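Glyco_hydro_cc domain-containing protein (Pseudomonas viridiflava, PDB 6UAV) probably hydrolyses internal beta-1,3-glucan linkages as an endo-acting glucanase of glycoside hydrolase family 128, built on a TIM-barrel catalytic core. Local coordinates at residues S168-L173 against K178-T183. Sequence-based numbering, arbitrary orientation. Where two conformers were deposited one is given.
Sequences SMLDRL and KPFWVT
Phe-180 pushes its ring out from the barrel strand into the last turn of helix 166-173, and Leu-170 lies over one face of it. Leu-170 CB touches the rim of the ring at Phe-180 CE2, 4.1 Å away. With chi1 at -60°, CG stands anti to the carbonyl carbon and the branch leans in over the ring. Leu-170 CD2 then sits 4.0 Å from the centroid of the Phe-180 ring and 7° off its normal, a CH-pi contact almost straight above the centre. Leu-170 CD2 also meets Val-182 CG2 at 4.0 Å, and CD1 of the same leucine touches that valine methyl too, so the tip of the leucine bridges two residues of the strand that face the helix. At the far end of the ring, Phe-180 CZ comes within 3.5 Å of Leu-170 O, while Leu-173 CB approaches Phe-180 CE1 obliquely at 3.8 Å. The opposite face of the ring has Lys-178 O toward its rim. Beyond the helix end, one water donates to Leu-173 O and accepts from Lys-178 N. Trp-181 points the other way, among aromatic residues including Trp-27 and Phe-221. This is the return half of a beta-alpha-beta crossover in the TIM barrel: helix and strand are held by buried apolar packing, which depends on shape and fit more than on bond direction, while the water links the helix end to the loop leading into the strand.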
ATOM      1  N   SER A 168     -16.082  -4.253  -4.312  1.00 16.00           N
ATOM      2  CA  SER A 168     -17.030  -4.887  -3.373  1.00 16.14           C
ATOM      3  C   SER A 168     -16.335  -4.980  -1.999  1.00 15.64           C
ATOM      4  O   SER A 168     -17.002  -4.730  -0.956  1.00 15.11           O
ATOM      5  CB  SER A 168     -17.516  -6.202  -3.927  1.00 17.28           C
ATOM      6  OG  SER A 168     -16.609  -7.250  -3.691  1.00 17.52           O
ATOM      7  N   MET A 169     -15.022  -5.220  -1.991  1.00 14.64           N
ATOM      8  CA  MET A 169     -14.281  -5.314  -0.729  1.00 14.47           C
ATOM      9  C   MET A 169     -14.169  -3.893  -0.124  1.00 14.29           C
ATOM     10  O   MET A 169     -14.310  -3.737   1.099  1.00 13.22           O
ATOM     11  CB  MET A 169     -12.917  -5.954  -0.935  1.00 14.79           C
ATOM     12  CG  MET A 169     -12.959  -7.418  -1.269  1.00 16.36           C
ATOM     13  SD  MET A 169     -13.952  -8.442  -0.188  1.00 18.98           S
ATOM     14  CE  MET A 169     -12.988  -8.431   1.303  1.00 19.03           C
ATOM     15  N   LEU A 170     -13.921  -2.862  -0.924  1.00 14.19           N
ATOM     16  CA  LEU A 170     -13.916  -1.470  -0.411  1.00 14.21           C
ATOM     17  C   LEU A 170     -15.313  -1.114   0.105  1.00 15.31           C
ATOM     18  O   LEU A 170     -15.401  -0.451   1.183  1.00 15.11           O
ATOM     19  CB  LEU A 170     -13.423  -0.492  -1.462  1.00 14.42           C
ATOM     20  CG  LEU A 170     -11.997  -0.765  -1.968  1.00 14.15           C
ATOM     21  CD1 LEU A 170     -11.610   0.269  -3.018  1.00 14.34           C
ATOM     22  CD2 LEU A 170     -10.969  -0.845  -0.830  1.00 14.06           C
ATOM     23  N   ASP A 171     -16.374  -1.496  -0.595  1.00 15.35           N
ATOM     24  CA  ASP A 171     -17.753  -1.209  -0.078  1.00 16.88           C
ATOM     25  C   ASP A 171     -17.930  -1.884   1.270  1.00 16.34           C
ATOM     26  O   ASP A 171     -18.452  -1.229   2.230  1.00 17.57           O
ATOM     27  CB  ASP A 171     -18.834  -1.579  -1.077  1.00 17.58           C
ATOM     28  CG  ASP A 171     -18.951  -0.625  -2.239  1.00 18.87           C
ATOM     29  OD1 ASP A 171     -18.224   0.418  -2.213  1.00 18.99           O
ATOM     30  OD2 ASP A 171     -19.768  -0.925  -3.164  1.00 19.98           O
ATOM     31  N   ARG A 172     -17.547  -3.151   1.389  0.50 16.26           N
ATOM     32  CA  ARG A 172     -17.721  -3.878   2.663  0.50 16.67           C
ATOM     33  C   ARG A 172     -16.943  -3.140   3.758  0.50 16.46           C
ATOM     34  O   ARG A 172     -17.517  -2.963   4.849  0.50 16.33           O
ATOM     35  CB  ARG A 172     -17.348  -5.351   2.497  0.50 17.07           C
ATOM     36  CG  ARG A 172     -18.371  -6.134   1.682  0.50 17.89           C
ATOM     37  CD  ARG A 172     -17.821  -7.321   0.862  0.50 18.77           C
ATOM     38  NE  ARG A 172     -17.049  -8.226   1.705  0.50 19.83           N
ATOM     39  CZ  ARG A 172     -16.827  -9.519   1.445  0.50 20.16           C
ATOM     40  NH1 ARG A 172     -16.125 -10.258   2.296  0.50 19.13           N
ATOM     41  NH2 ARG A 172     -17.321 -10.063   0.340  0.50 21.13           N
ATOM     42  N   LEU A 173     -15.716  -2.696   3.466  1.00 15.80           N
ATOM     43  CA  LEU A 173     -14.838  -2.069   4.500  1.00 15.70           C
ATOM     44  C   LEU A 173     -15.213  -0.613   4.764  1.00 15.14           C
ATOM     45  O   LEU A 173     -14.720  -0.052   5.723  1.00 14.58           O
ATOM     46  CB  LEU A 173     -13.372  -2.189   4.108  1.00 16.70           C
ATOM     47  CG  LEU A 173     -12.812  -3.611   4.183  1.00 18.35           C
ATOM     48  CD1 LEU A 173     -11.462  -3.667   3.523  1.00 20.60           C
ATOM     49  CD2 LEU A 173     -12.690  -4.099   5.594  1.00 19.69           C
ATOM     50  N   LYS A 178     -13.967   5.152   7.043  1.00 14.78           N
ATOM     51  CA  LYS A 178     -12.598   5.591   6.746  1.00 14.90           C
ATOM     52  C   LYS A 178     -12.294   5.481   5.252  1.00 14.83           C
ATOM     53  O   LYS A 178     -12.684   4.500   4.578  1.00 14.27           O
ATOM     54  CB  LYS A 178     -11.615   4.663   7.449  1.00 15.31           C
ATOM     55  CG  LYS A 178     -11.692   4.669   8.964  1.00 16.52           C
ATOM     56  CD  LYS A 178     -11.618   6.065   9.612  1.00 17.41           C
ATOM     57  CE  LYS A 178     -11.632   5.910  11.121  1.00 19.29           C
ATOM     58  NZ  LYS A 178     -11.195   7.146  11.792  1.00 20.32           N
ATOM     59  N   PRO A 179     -11.592   6.493   4.699  1.00 14.14           N
ATOM     60  CA  PRO A 179     -11.050   6.391   3.347  1.00 13.75           C
ATOM     61  C   PRO A 179      -9.839   5.449   3.325  1.00 12.70           C
ATOM     62  O   PRO A 179      -9.386   4.939   4.353  1.00 12.11           O
ATOM     63  CB  PRO A 179     -10.687   7.827   3.006  1.00 13.91           C
ATOM     64  CG  PRO A 179     -10.276   8.364   4.337  1.00 14.95           C
ATOM     65  CD  PRO A 179     -11.285   7.794   5.317  1.00 14.98           C
ATOM     66  N   PHE A 180      -9.417   5.100   2.107  1.00 12.74           N
ATOM     67  CA  PHE A 180      -8.478   3.990   1.862  1.00 12.34           C
ATOM     68  C   PHE A 180      -7.253   4.466   1.096  1.00 12.37           C
ATOM     69  O   PHE A 180      -7.368   5.379   0.243  1.00 12.42           O
ATOM     70  CB  PHE A 180      -9.096   2.904   0.999  1.00 13.10           C
ATOM     71  CG  PHE A 180     -10.376   2.370   1.584  1.00 13.90           C
ATOM     72  CD1 PHE A 180     -10.315   1.413   2.569  1.00 14.91           C
ATOM     73  CD2 PHE A 180     -11.605   2.731   1.051  1.00 14.21           C
ATOM     74  CE1 PHE A 180     -11.477   0.887   3.103  1.00 16.27           C
ATOM     75  CE2 PHE A 180     -12.764   2.170   1.560  1.00 14.91           C
ATOM     76  CZ  PHE A 180     -12.693   1.251   2.590  1.00 15.58           C
ATOM     77  N   TRP A 181      -6.171   3.750   1.303  1.00 12.00           N
ATOM     78  CA  TRP A 181      -5.107   3.579   0.300  1.00 12.11           C
ATOM     79  C   TRP A 181      -5.110   2.099  -0.086  1.00 11.89           C
ATOM     80  O   TRP A 181      -5.055   1.209   0.823  1.00 11.44           O
ATOM     81  CB  TRP A 181      -3.742   3.966   0.879  1.00 12.04           C
ATOM     82  CG  TRP A 181      -3.507   5.412   1.216  1.00 12.15           C
ATOM     83  CD1 TRP A 181      -4.349   6.382   1.686  1.00 13.00           C
ATOM     84  CD2 TRP A 181      -2.202   6.016   1.161  1.00 12.47           C
ATOM     85  NE1 TRP A 181      -3.660   7.548   1.927  1.00 12.83           N
ATOM     86  CE2 TRP A 181      -2.334   7.342   1.621  1.00 12.75           C
ATOM     87  CE3 TRP A 181      -0.956   5.559   0.718  1.00 12.40           C
ATOM     88  CZ2 TRP A 181      -1.245   8.220   1.674  1.00 13.05           C
ATOM     89  CZ3 TRP A 181       0.107   6.420   0.788  1.00 12.78           C
ATOM     90  CH2 TRP A 181      -0.033   7.724   1.281  1.00 12.79           C
ATOM     91  N   VAL A 182      -5.120   1.795  -1.385  1.00 11.81           N
ATOM     92  CA  VAL A 182      -5.073   0.380  -1.811  1.00 11.38           C
ATOM     93  C   VAL A 182      -3.614   0.135  -2.188  1.00 11.43           C
ATOM     94  O   VAL A 182      -3.234   0.463  -3.325  1.00 11.18           O
ATOM     95  CB  VAL A 182      -6.057   0.138  -2.967  1.00 11.86           C
ATOM     96  CG1 VAL A 182      -5.865  -1.251  -3.531  1.00 11.68           C
ATOM     97  CG2 VAL A 182      -7.524   0.359  -2.557  1.00 12.62           C
ATOM     98  N   THR A 183      -2.816  -0.423  -1.270  1.00 10.99           N
ATOM     99  CA  THR A 183      -1.340  -0.277  -1.370  1.00 10.86           C
ATOM    100  C   THR A 183      -0.691  -1.481  -2.049  1.00 10.82           C
ATOM    101  O   THR A 183       0.520  -1.493  -2.223  1.00 10.23           O
ATOM    102  CB  THR A 183      -0.758   0.020   0.017  1.00 10.90           C
ATOM    103  OG1 THR A 183      -1.200  -1.012   0.900  1.00 10.66           O
ATOM    104  CG2 THR A 183      -1.205   1.376   0.502  1.00 11.02           C
TER
HETATM  105  O   HOH W   1     -13.725   2.489   6.168  1.00 16.96           O